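PDB 3KZH: probable sugar kinase from Clostridium perfringens, which probably phosphorylates a sugar as a carbohydrate kinase of the pfkB family, and holds beta-D-glucopyranose in its pocket. Local coordinates for residues 201-204 with 205-208. Residues are numbered along the deposited sequence; the frame is centred on the assembly and turned at random.
Sequences ITDT and DDLI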
loop_
_atom_site.group_PDB
_atom_site.type_symbol
_atom_site.label_atom_id
_atom_site.label_comp_id
_atom_site.label_asym_id
_atom_site.label_seq_id
_atom_site.Cartn_x
_atom_site.Cartn_y
_atom_site.Cartn_z
ATOM N N ILE A 201 0.661 -43.368 4.043
ATOM C CA ILE A 201 1.438 -43.470 2.805
ATOM C C ILE A 201 2.922 -43.470 3.178
ATOM O O ILE A 201 3.541 -42.415 3.356
ATOM C CB ILE A 201 1.088 -42.348 1.779
ATOM C CG1 ILE A 201 -0.364 -42.489 1.309
ATOM C CG2 ILE A 201 1.976 -42.458 0.554
ATOM C CD1 ILE A 201 -0.913 -41.279 0.604
ATOM N N THR A 202 3.480 -44.673 3.280
ATOM C CA THR A 202 4.879 -44.857 3.676
ATOM C C THR A 202 5.873 -45.217 2.571
ATOM O O THR A 202 7.083 -45.016 2.734
ATOM C CB THR A 202 4.999 -45.908 4.821
ATOM O OG1 THR A 202 4.415 -47.156 4.422
ATOM C CG2 THR A 202 4.320 -45.410 6.089
ATOM N N ASP A 203 5.363 -45.744 1.459
ATOM C CA ASP A 203 6.200 -46.162 0.334
ATOM C C ASP A 203 5.516 -46.000 -1.028
ATOM O O ASP A 203 4.423 -45.433 -1.117
ATOM C CB ASP A 203 6.694 -47.619 0.542
ATOM C CG ASP A 203 5.567 -48.609 0.882
ATOM O OD1 ASP A 203 4.426 -48.440 0.406
ATOM O OD2 ASP A 203 5.840 -49.576 1.623
ATOM N N THR A 204 6.153 -46.551 -2.065
ATOM C CA THR A 204 5.670 -46.506 -3.446
ATOM C C THR A 204 4.344 -47.244 -3.665
ATOM O O THR A 204 3.479 -46.757 -4.401
ATOM C CB THR A 204 6.746 -47.060 -4.420
ATOM O OG1 THR A 204 7.947 -46.293 -4.283
ATOM C CG2 THR A 204 6.284 -46.974 -5.865
ATOM N N ASP A 205 4.193 -48.407 -3.027
ATOM C CA ASP A 205 2.974 -49.209 -3.146
ATOM C C ASP A 205 1.751 -48.502 -2.566
ATOM O O ASP A 205 0.660 -48.583 -3.131
ATOM C CB ASP A 205 3.163 -50.594 -2.513
ATOM C CG ASP A 205 4.023 -51.522 -3.372
ATOM O OD1 ASP A 205 3.719 -51.688 -4.578
ATOM O OD2 ASP A 205 5.007 -52.087 -2.844
ATOM N N ASP A 206 1.957 -47.752 -1.484
ATOM C CA ASP A 206 0.876 -46.996 -0.843
ATOM C C ASP A 206 0.508 -45.781 -1.700
ATOM O O ASP A 206 -0.668 -45.390 -1.762
ATOM C CB ASP A 206 1.272 -46.551 0.560
ATOM C CG ASP A 206 1.522 -47.716 1.510
ATOM O OD1 ASP A 206 0.893 -48.785 1.356
ATOM O OD2 ASP A 206 2.361 -47.553 2.420
ATOM N N LEU A 207 1.517 -45.231 -2.389
ATOM C CA LEU A 207 1.362 -44.090 -3.298
ATOM C C LEU A 207 0.526 -44.520 -4.491
ATOM O O LEU A 207 -0.362 -43.786 -4.900
ATOM C CB LEU A 207 2.722 -43.573 -3.780
ATOM C CG LEU A 207 3.462 -42.554 -2.916
ATOM C CD1 LEU A 207 4.908 -42.434 -3.329
ATOM C CD2 LEU A 207 2.744 -41.207 -2.990
ATOM N N ILE A 208 0.785 -45.732 -4.999
ATOM C CA ILE A 208 0.031 -46.304 -6.118
ATOM C C ILE A 208 -1.408 -46.613 -5.675
ATOM O O ILE A 208 -2.346 -46.331 -6.413
ATOM C CB ILE A 208 0.729 -47.579 -6.717
ATOM C CG1 ILE A 208 2.089 -47.201 -7.318
ATOM C CG2 ILE A 208 -0.129 -48.220 -7.826
ATOM C CD1 ILE A 208 2.988 -48.388 -7.684
#
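Asp203 and Asp206 meet where the loop 201-204 turns into a helix: the backbone is extended at Ile201 and Asp203, then helical from Thr204, and Leu207 N bonds to Asp203 O at 3.2 Å. Asp203 is the N-cap. Its CG sits between its own backbone N and carbonyl carbon (chi1 51°). This folds the carboxylate back over the first turn, where Asp203 OD1 accepts from Asp206 N at 3.2 Å, nearly along the C-O bond.

Asp206, the third residue after the cap, points back to the loop. Its OD2 takes two bonds from one residue. Thr202 N donates to Asp206 OD2 at 3.2 Å, fairly straight at 160°, using the lone pair that faces away from the other oxygen of the Asp206 carboxylate. Thr202 OG1 donates to Asp206 OD2 at 2.9 Å. A loop carboxylate thus holds a helix N-H, while a helix carboxylate holds Thr202 of the loop. Asp203 OD1 and Asp206 OD2 lie only 3.0 Å apart, with the carboxylate planes turned 32°. The N-H donors and the helix N-terminus probably offset this repulsion.

The buried Ile201 and Leu207 also meet: Ile201 CG2 touches Leu207 CG at 3.8 Å, the two side chains crossing at about a right angle. The backbone N and O of Ile201 bond to Glu194 and Arg190 of helix 190-197. The contact lies in the loop that joins that helix to helix 204-217, whose Leu207 and Ile208 pack on Phe232 of strand 231-234.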